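Side-chain contacts in probable transcriptional regulator (Pseudomonas aeruginosa, PDB 2FBI), which probably binds DNA as a dimer through winged helix-turn-helix domains and regulates transcription, as in other members of the MarR family: residues 39-44 against 54-59; 69-74 against 80-85. All blocks are in the same frame, centred on the assembly; numbering follows the deposited sequence.

Contact 1 (39-44 against 54-59); sequences WRVIRI and YQLANQ
The backbone O of Gln-59 accepts a hydrogen bond from Gln-16 NE2 of the second subunit, and Ile-44 packs against the same carbonyl group. Ile-44 CD1 comes within 3.6 Å of Gln-59 C and 3.8 Å of Gln-59 O. The methyl thus meets polar backbone more closely than it meets the side chain, where Gln-59 CB is 4.3 Å from Ile-44 CD1. The amide end of Gln-59 finds a partner on helix 36-48 itself, with OE1 bonded to Gln-48 NE2.

The rest of the interface is aliphatic. Leu-56 spreads its two methyls over two residues one helical turn apart: CD1 lies 3.8 Å from Ile-44 CG2, while CD2 reaches Val-41 CG1 at 4.2 Å, its side chain standing roughly square to that of Val-41. With CG opposite the backbone N (chi1 174°), Leu-56 carries its end closer to helix 36-48 than its CB direction alone would suggest. The two short axes pass 10.0 Å apart at 112°, so the helices of this helix-turn-helix domain pack across one another rather than side by side. Met-51 of strand 51-52 touches Ile-44, Leu-56 and Gln-59. Helix 64-76 packs in beside them, Met-67 on Leu-56, and Leu-12 of the second subunit reaches Ile-44.

Contact 2 (69-74 against 80-85); sequences GVLARL and VRRWKA
The guanidinium of Arg-82 lies against the backbone of helix 64-76, with Ala-72 N over one face, 4.2 Å above the plane and displaced toward the rim. Leu-71 CB approaches the group obliquely, 3.9 Å from Arg-82 NH1. On the other terminal nitrogen, Arg-82 NH2 is 4.1 Å from Ala-72 CA, with the methyl of Ala-72 scarcely farther off. These contacts are packing; the charge is met by Glu-75, whose OE1 forms a salt bridge with Arg-82 NH2. The side chain runs out extended through chi2 and then bends at chi3 (-57°), which lays its end alongside the helix. The ion pair with Glu-75, one turn beyond Leu-71, would help hold it there.

This is the junction between the probable recognition helix of a winged helix-turn-helix domain, 64-76, and the first strand of its wing, 80-85. Arg-81, Trp-83 and Ala-85 pair through their backbones with the antiparallel strand 91-96, and Val-94 of that strand touches Leu-71, Val-80 and Arg-82.

Nearer the start of the strand the contact turns apolar. Val-80 CG2 sits 3.8 Å from Leu-74 CB, and Val-80 CG1 is 4.0 Å from Leu-74 CD1, so both branches of the valine bear on the one leucine. The rotation that achieves this (chi1 -53°) places CG2 between the valine's own N and carbonyl carbon. Beside this packing runs a nearly straight but weak backbone bond, Val-80 N to Leu-74 O at 3.5 Å (163° at the hydrogen). Helix 36-48 closes in on the same pair, Leu-45 touching Val-80 and Gln-38 touching Leu-74.

Overall arrangement
Contact 1 lies deep, about 6 Å from the chain centre to its own, whereas the centre of contact 2 is about 15 Å out, toward the wing. Contact 2 is still largely buried, with Leu-71, Leu-74 and Val-80 inside and Arg-82 and Ala-72 at its partly exposed margin. Their centres are about 12 Å apart, and helix 64-76 packs onto both helices of contact 1: Val-41 CG1 meets Leu-74 CD1 at 3.9 Å, and Leu-56 CD2 is equally far from Leu-71 CD2. The two therefore share one apolar interior. Contact 1 joins helices through methyl groups and is reached by the second subunit; contact 2 joins helix to strand, adds an arginine and a weak backbone bond, and is touched by no other chain of the assembly.

Contact 1 (39-44 against 54-59)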
ATOM      1  N   TRP A  39     -13.013  -5.199   0.835  1.00 26.15           N
ATOM      2  CA  TRP A  39     -13.616  -3.997   1.382  1.00 25.81           C
ATOM      3  C   TRP A  39     -13.285  -2.774   0.445  1.00 26.00           C
ATOM      4  O   TRP A  39     -14.146  -1.930   0.224  1.00 23.30           O
ATOM      5  CB  TRP A  39     -13.120  -3.733   2.810  1.00 26.71           C
ATOM      6  CG  TRP A  39     -13.798  -2.484   3.436  1.00 28.99           C
ATOM      7  CD1 TRP A  39     -13.197  -1.317   3.850  1.00 29.89           C
ATOM      8  CD2 TRP A  39     -15.221  -2.282   3.599  1.00 29.24           C
ATOM      9  NE1 TRP A  39     -14.172  -0.421   4.297  1.00 30.49           N
ATOM     10  CE2 TRP A  39     -15.409  -0.990   4.148  1.00 30.33           C
ATOM     11  CE3 TRP A  39     -16.348  -3.084   3.337  1.00 30.42           C
ATOM     12  CZ2 TRP A  39     -16.689  -0.485   4.478  1.00 30.42           C
ATOM     13  CZ3 TRP A  39     -17.624  -2.578   3.626  1.00 32.28           C
ATOM     14  CH2 TRP A  39     -17.782  -1.275   4.177  1.00 31.77           C
ATOM     15  N   ARG A  40     -12.033  -2.699  -0.077  1.00 26.10           N
ATOM     16  CA  ARG A  40     -11.675  -1.663  -1.094  1.00 26.21           C
ATOM     17  C   ARG A  40     -12.548  -1.689  -2.303  1.00 25.05           C
ATOM     18  O   ARG A  40     -12.960  -0.651  -2.810  1.00 27.17           O
ATOM     19  CB  ARG A  40     -10.196  -1.721  -1.561  1.00 25.80           C
ATOM     20  CG  ARG A  40      -9.262  -1.453  -0.402  1.00 24.51           C
ATOM     21  CD  ARG A  40      -7.836  -0.966  -0.750  1.00 28.02           C
ATOM     22  NE  ARG A  40      -7.074  -1.913  -1.548  1.00 30.31           N
ATOM     23  CZ  ARG A  40      -6.366  -2.940  -1.084  1.00 36.71           C
ATOM     24  NH1 ARG A  40      -5.697  -3.682  -1.966  1.00 36.75           N
ATOM     25  NH2 ARG A  40      -6.337  -3.266   0.225  1.00 32.84           N
ATOM     26  N   VAL A  41     -12.738  -2.874  -2.829  1.00 24.11           N
ATOM     27  CA  VAL A  41     -13.610  -3.092  -3.930  1.00 24.22           C
ATOM     28  C   VAL A  41     -15.069  -2.669  -3.597  1.00 24.28           C
ATOM     29  O   VAL A  41     -15.711  -1.880  -4.314  1.00 24.38           O
ATOM     30  CB  VAL A  41     -13.513  -4.580  -4.366  1.00 23.96           C
ATOM     31  CG1 VAL A  41     -14.571  -4.896  -5.345  1.00 21.84           C
ATOM     32  CG2 VAL A  41     -12.154  -4.838  -5.053  1.00 26.16           C
ATOM     33  N   ILE A  42     -15.578  -3.153  -2.479  1.00 22.87           N
ATOM     34  CA  ILE A  42     -16.926  -2.754  -2.038  1.00 23.89           C
ATOM     35  C   ILE A  42     -17.029  -1.227  -1.897  1.00 23.72           C
ATOM     36  O   ILE A  42     -17.965  -0.616  -2.411  1.00 22.43           O
ATOM     37  CB  ILE A  42     -17.276  -3.462  -0.681  1.00 23.81           C
ATOM     38  CG1 ILE A  42     -17.457  -4.954  -0.923  1.00 21.74           C
ATOM     39  CG2 ILE A  42     -18.545  -2.827  -0.071  1.00 22.19           C
ATOM     40  CD1 ILE A  42     -17.455  -5.827   0.338  1.00 24.35           C
ATOM     41  N   ARG A  43     -16.041  -0.621  -1.238  1.00 23.70           N
ATOM     42  CA  ARG A  43     -16.008   0.830  -1.068  1.00 26.24           C
ATOM     43  C   ARG A  43     -16.062   1.600  -2.393  1.00 25.46           C
ATOM     44  O   ARG A  43     -16.757   2.611  -2.496  1.00 24.00           O
ATOM     45  CB  ARG A  43     -14.737   1.273  -0.343  1.00 26.29           C
ATOM     46  CG  ARG A  43     -14.717   1.016   1.162  1.00 28.60           C
ATOM     47  CD  ARG A  43     -15.535   2.069   1.814  1.00 27.01           C
ATOM     48  NE  ARG A  43     -14.736   3.029   2.550  1.00 27.20           N
ATOM     49  CZ  ARG A  43     -15.074   4.305   2.736  1.00 32.00           C
ATOM     50  NH1 ARG A  43     -14.302   5.061   3.464  1.00 26.95           N
ATOM     51  NH2 ARG A  43     -16.157   4.834   2.165  1.00 31.34           N
ATOM     52  N   ILE A  44     -15.286   1.159  -3.388  1.00 25.04           N
ATOM     53  CA  ILE A  44     -15.274   1.870  -4.712  1.00 23.93           C
ATOM     54  C   ILE A  44     -16.558   1.657  -5.463  1.00 22.33           C
ATOM     55  O   ILE A  44     -17.102   2.544  -6.071  1.00 21.45           O
ATOM     56  CB  ILE A  44     -14.061   1.396  -5.592  1.00 25.18           C
ATOM     57  CG1 ILE A  44     -12.772   1.989  -5.017  1.00 28.96           C
ATOM     58  CG2 ILE A  44     -14.235   1.831  -7.079  1.00 24.33           C
ATOM     59  CD1 ILE A  44     -11.661   1.031  -5.080  1.00 34.35           C
ATOM     60  N   TYR A  54     -11.136  -3.655 -15.187  1.00 29.04           N
ATOM     61  CA  TYR A  54      -9.707  -3.210 -15.116  1.00 29.70           C
ATOM     62  C   TYR A  54      -9.595  -1.862 -14.443  1.00 28.85           C
ATOM     63  O   TYR A  54      -8.645  -1.562 -13.645  1.00 27.50           O
ATOM     64  CB  TYR A  54      -9.021  -3.206 -16.520  1.00 30.51           C
ATOM     65  CG  TYR A  54      -8.589  -4.609 -16.999  1.00 33.40           C
ATOM     66  CD1 TYR A  54      -9.518  -5.529 -17.432  1.00 36.44           C
ATOM     67  CD2 TYR A  54      -7.247  -5.003 -16.995  1.00 37.28           C
ATOM     68  CE1 TYR A  54      -9.156  -6.800 -17.837  1.00 37.23           C
ATOM     69  CE2 TYR A  54      -6.860  -6.301 -17.422  1.00 37.93           C
ATOM     70  CZ  TYR A  54      -7.813  -7.173 -17.860  1.00 37.85           C
ATOM     71  OH  TYR A  54      -7.477  -8.464 -18.263  1.00 39.51           O
ATOM     72  N   GLN A  55     -10.553  -1.008 -14.773  1.00 27.94           N
ATOM     73  CA  GLN A  55     -10.667   0.284 -14.085  1.00 28.93           C
ATOM     74  C   GLN A  55     -10.844   0.119 -12.534  1.00 29.27           C
ATOM     75  O   GLN A  55     -10.275   0.897 -11.743  1.00 29.14           O
ATOM     76  CB  GLN A  55     -11.857   1.009 -14.680  1.00 29.99           C
ATOM     77  CG  GLN A  55     -12.129   2.370 -14.196  1.00 35.61           C
ATOM     78  CD  GLN A  55     -13.012   3.147 -15.174  1.00 42.13           C
ATOM     79  OE1 GLN A  55     -13.111   2.817 -16.364  1.00 47.74           O
ATOM     80  NE2 GLN A  55     -13.632   4.201 -14.681  1.00 48.41           N
ATOM     81  N   LEU A  56     -11.656  -0.861 -12.128  1.00 28.08           N
ATOM     82  CA  LEU A  56     -11.927  -1.154 -10.721  1.00 27.41           C
ATOM     83  C   LEU A  56     -10.625  -1.598 -10.026  1.00 29.38           C
ATOM     84  O   LEU A  56     -10.257  -1.060  -8.953  1.00 30.37           O
ATOM     85  CB  LEU A  56     -13.027  -2.251 -10.642  1.00 27.33           C
ATOM     86  CG  LEU A  56     -13.418  -2.852  -9.268  1.00 27.76           C
ATOM     87  CD1 LEU A  56     -13.833  -1.708  -8.312  1.00 24.43           C
ATOM     88  CD2 LEU A  56     -14.511  -3.885  -9.377  1.00 25.74           C
ATOM     89  N   ALA A  57      -9.906  -2.555 -10.632  1.00 29.31           N
ATOM     90  CA  ALA A  57      -8.570  -2.944 -10.140  1.00 31.67           C
ATOM     91  C   ALA A  57      -7.609  -1.772  -9.982  1.00 33.31           C
ATOM     92  O   ALA A  57      -6.874  -1.719  -8.988  1.00 34.33           O
ATOM     93  CB  ALA A  57      -7.937  -4.070 -11.010  1.00 30.11           C
ATOM     94  N   ASN A  58      -7.637  -0.835 -10.928  0.50 33.47           N
ATOM     95  CA  ASN A  58      -6.792   0.345 -10.885  0.50 34.49           C
ATOM     96  C   ASN A  58      -7.127   1.331  -9.773  0.50 35.61           C
ATOM     97  O   ASN A  58      -6.227   1.894  -9.163  0.50 36.36           O
ATOM     98  CB  ASN A  58      -6.785   1.064 -12.244  0.50 34.40           C
ATOM     99  CG  ASN A  58      -5.857   0.397 -13.256  0.50 33.65           C
ATOM    100  OD1 ASN A  58      -5.071  -0.481 -12.910  0.50 32.65           O
ATOM    101  ND2 ASN A  58      -5.954   0.819 -14.518  0.50 34.30           N
ATOM    102  N   GLN A  59      -8.415   1.541  -9.517  1.00 36.60           N
ATOM    103  CA  GLN A  59      -8.861   2.468  -8.499  1.00 38.86           C
ATOM    104  C   GLN A  59      -8.755   1.864  -7.113  1.00 40.62           C
ATOM    105  O   GLN A  59      -8.413   2.577  -6.151  1.00 41.14           O
ATOM    106  CB  GLN A  59     -10.304   2.805  -8.776  1.00 40.03           C
ATOM    107  CG  GLN A  59     -10.485   3.454 -10.118  1.00 41.76           C
ATOM    108  CD  GLN A  59     -11.299   4.645  -9.967  1.00 46.54           C
ATOM    109  OE1 GLN A  59     -11.356   5.211  -8.876  1.00 50.67           O
ATOM    110  NE2 GLN A  59     -11.939   5.081 -11.046  1.00 48.44           N
TER

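Contact 2 (69-74 against 80-85)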
ATOM      1  N   GLY A  69      -9.615 -13.391  -8.389  1.00 42.40           N
ATOM      2  CA  GLY A  69     -10.063 -14.182  -7.262  1.00 41.01           C
ATOM      3  C   GLY A  69     -10.924 -13.308  -6.358  1.00 39.97           C
ATOM      4  O   GLY A  69     -11.953 -13.773  -5.869  1.00 39.50           O
ATOM      5  N   VAL A  70     -10.516 -12.041  -6.157  1.00 38.27           N
ATOM      6  CA  VAL A  70     -11.336 -11.097  -5.356  1.00 36.47           C
ATOM      7  C   VAL A  70     -12.773 -11.049  -5.904  1.00 35.48           C
ATOM      8  O   VAL A  70     -13.710 -11.377  -5.186  1.00 34.91           O
ATOM      9  CB  VAL A  70     -10.683  -9.712  -5.169  1.00 36.51           C
ATOM     10  CG1 VAL A  70     -11.645  -8.747  -4.425  1.00 34.50           C
ATOM     11  CG2 VAL A  70      -9.428  -9.850  -4.372  1.00 35.70           C
ATOM     12  N   LEU A  71     -12.934 -10.755  -7.191  1.00 34.47           N
ATOM     13  CA  LEU A  71     -14.250 -10.754  -7.809  1.00 35.43           C
ATOM     14  C   LEU A  71     -14.992 -12.090  -7.806  1.00 35.91           C
ATOM     15  O   LEU A  71     -16.196 -12.096  -7.530  1.00 34.91           O
ATOM     16  CB  LEU A  71     -14.245 -10.125  -9.211  1.00 35.38           C
ATOM     17  CG  LEU A  71     -13.666  -8.713  -9.221  1.00 36.59           C
ATOM     18  CD1 LEU A  71     -13.494  -8.281 -10.652  1.00 41.27           C
ATOM     19  CD2 LEU A  71     -14.516  -7.678  -8.397  1.00 35.64           C
ATOM     20  N   ALA A  72     -14.319 -13.211  -8.121  1.00 36.22           N
ATOM     21  CA  ALA A  72     -15.039 -14.495  -8.155  1.00 36.69           C
ATOM     22  C   ALA A  72     -15.555 -14.914  -6.771  1.00 36.98           C
ATOM     23  O   ALA A  72     -16.649 -15.485  -6.669  1.00 37.76           O
ATOM     24  CB  ALA A  72     -14.180 -15.651  -8.812  1.00 36.39           C
ATOM     25  N   ARG A  73     -14.773 -14.641  -5.729  1.00 36.27           N
ATOM     26  CA  ARG A  73     -15.196 -14.855  -4.354  1.00 37.23           C
ATOM     27  C   ARG A  73     -16.426 -13.997  -4.003  1.00 37.21           C
ATOM     28  O   ARG A  73     -17.417 -14.527  -3.495  1.00 37.25           O
ATOM     29  CB  ARG A  73     -14.052 -14.518  -3.382  1.00 38.00           C
ATOM     30  CG  ARG A  73     -14.007 -15.385  -2.129  1.00 42.09           C
ATOM     31  CD  ARG A  73     -15.005 -14.957  -1.093  1.00 50.12           C
ATOM     32  NE  ARG A  73     -14.830 -15.550   0.249  1.00 56.02           N
ATOM     33  CZ  ARG A  73     -13.752 -15.419   1.035  1.00 59.11           C
ATOM     34  NH1 ARG A  73     -12.648 -14.782   0.631  1.00 62.59           N
ATOM     35  NH2 ARG A  73     -13.753 -15.971   2.234  1.00 59.73           N
ATOM     36  N   LEU A  74     -16.362 -12.688  -4.308  1.00 36.58           N
ATOM     37  CA  LEU A  74     -17.414 -11.747  -3.962  1.00 35.85           C
ATOM     38  C   LEU A  74     -18.639 -12.050  -4.761  1.00 36.62           C
ATOM     39  O   LEU A  74     -19.762 -11.975  -4.257  1.00 35.18           O
ATOM     40  CB  LEU A  74     -16.979 -10.315  -4.212  1.00 35.44           C
ATOM     41  CG  LEU A  74     -16.036  -9.647  -3.239  1.00 34.21           C
ATOM     42  CD1 LEU A  74     -15.757  -8.268  -3.835  1.00 33.21           C
ATOM     43  CD2 LEU A  74     -16.618  -9.518  -1.798  1.00 34.70           C
ATOM     44  N   VAL A  80     -21.217  -8.983  -5.271  1.00 32.75           N
ATOM     45  CA  VAL A  80     -21.187  -8.293  -6.552  1.00 31.70           C
ATOM     46  C   VAL A  80     -21.830  -9.144  -7.676  1.00 32.07           C
ATOM     47  O   VAL A  80     -21.940 -10.350  -7.547  1.00 31.69           O
ATOM     48  CB  VAL A  80     -19.710  -7.918  -6.917  1.00 32.63           C
ATOM     49  CG1 VAL A  80     -19.043  -7.134  -5.776  1.00 28.83           C
ATOM     50  CG2 VAL A  80     -18.891  -9.215  -7.307  1.00 30.41           C
ATOM     51  N   ARG A  81     -22.242  -8.479  -8.749  1.00 32.97           N
ATOM     52  CA  ARG A  81     -22.705  -9.048 -10.015  1.00 35.01           C
ATOM     53  C   ARG A  81     -21.725  -8.612 -11.148  1.00 34.79           C
ATOM     54  O   ARG A  81     -21.255  -7.484 -11.153  1.00 33.86           O
ATOM     55  CB  ARG A  81     -24.090  -8.479 -10.339  1.00 33.74           C
ATOM     56  CG  ARG A  81     -24.772  -9.033 -11.622  1.00 37.59           C
ATOM     57  CD  ARG A  81     -26.047  -8.211 -11.948  1.00 38.49           C
ATOM     58  NE  ARG A  81     -26.893  -8.261 -10.779  1.00 42.78           N
ATOM     59  CZ  ARG A  81     -27.538  -9.354 -10.370  1.00 49.51           C
ATOM     60  NH1 ARG A  81     -27.476 -10.463 -11.110  1.00 50.89           N
ATOM     61  NH2 ARG A  81     -28.269  -9.341  -9.233  1.00 45.79           N
ATOM     62  N   ARG A  82     -21.454  -9.501 -12.108  1.00 36.37           N
ATOM     63  CA  ARG A  82     -20.586  -9.210 -13.267  1.00 36.95           C
ATOM     64  C   ARG A  82     -21.394  -9.412 -14.506  1.00 36.52           C
ATOM     65  O   ARG A  82     -22.152 -10.367 -14.577  1.00 37.98           O
ATOM     66  CB  ARG A  82     -19.359 -10.122 -13.295  1.00 36.75           C
ATOM     67  CG  ARG A  82     -18.298  -9.683 -12.322  1.00 38.99           C
ATOM     68  CD  ARG A  82     -16.980 -10.476 -12.429  1.00 39.44           C
ATOM     69  NE  ARG A  82     -17.115 -11.915 -12.256  1.00 47.14           N
ATOM     70  CZ  ARG A  82     -16.087 -12.779 -12.247  1.00 49.87           C
ATOM     71  NH1 ARG A  82     -14.823 -12.354 -12.399  1.00 47.95           N
ATOM     72  NH2 ARG A  82     -16.320 -14.083 -12.051  1.00 49.20           N
ATOM     73  N   TRP A  83     -21.267  -8.502 -15.458  1.00 35.01           N
ATOM     74  CA  TRP A  83     -22.007  -8.576 -16.699  1.00 36.22           C
ATOM     75  C   TRP A  83     -21.204  -8.000 -17.841  1.00 37.17           C
ATOM     76  O   TRP A  83     -20.444  -7.042 -17.650  1.00 36.50           O
ATOM     77  CB  TRP A  83     -23.345  -7.804 -16.613  1.00 34.48           C
ATOM     78  CG  TRP A  83     -23.299  -6.490 -15.832  1.00 32.49           C
ATOM     79  CD1 TRP A  83     -23.277  -6.348 -14.449  1.00 32.23           C
ATOM     80  CD2 TRP A  83     -23.305  -5.161 -16.365  1.00 29.85           C
ATOM     81  NE1 TRP A  83     -23.269  -5.013 -14.125  1.00 30.02           N
ATOM     82  CE2 TRP A  83     -23.294  -4.272 -15.278  1.00 29.26           C
ATOM     83  CE3 TRP A  83     -23.308  -4.629 -17.662  1.00 30.77           C
ATOM     84  CZ2 TRP A  83     -23.264  -2.901 -15.450  1.00 31.47           C
ATOM     85  CZ3 TRP A  83     -23.296  -3.255 -17.822  1.00 31.09           C
ATOM     86  CH2 TRP A  83     -23.271  -2.415 -16.735  1.00 32.07           C
ATOM     87  N   LYS A  84     -21.417  -8.547 -19.030  1.00 39.13           N
ATOM     88  CA  LYS A  84     -20.780  -8.010 -20.235  1.00 42.96           C
ATOM     89  C   LYS A  84     -21.535  -6.788 -20.738  1.00 43.83           C
ATOM     90  O   LYS A  84     -22.768  -6.803 -20.771  1.00 45.03           O
ATOM     91  CB  LYS A  84     -20.619  -9.107 -21.314  1.00 42.19           C
ATOM     92  CG  LYS A  84     -19.475 -10.061 -20.967  1.00 47.04           C
ATOM     93  CD  LYS A  84     -19.801 -11.543 -21.110  1.00 53.85           C
ATOM     94  CE  LYS A  84     -19.174 -12.159 -22.337  1.00 56.25           C
ATOM     95  NZ  LYS A  84     -20.196 -12.376 -23.417  1.00 59.07           N
ATOM     96  N   ALA A  85     -20.808  -5.728 -21.080  1.00 45.14           N
ATOM     97  CA  ALA A  85     -21.420  -4.545 -21.642  1.00 47.95           C
ATOM     98  C   ALA A  85     -22.167  -4.883 -22.948  1.00 50.75           C
ATOM     99  O   ALA A  85     -21.561  -5.428 -23.891  1.00 50.45           O
ATOM    100  CB  ALA A  85     -20.411  -3.477 -21.886  1.00 47.37           C
TER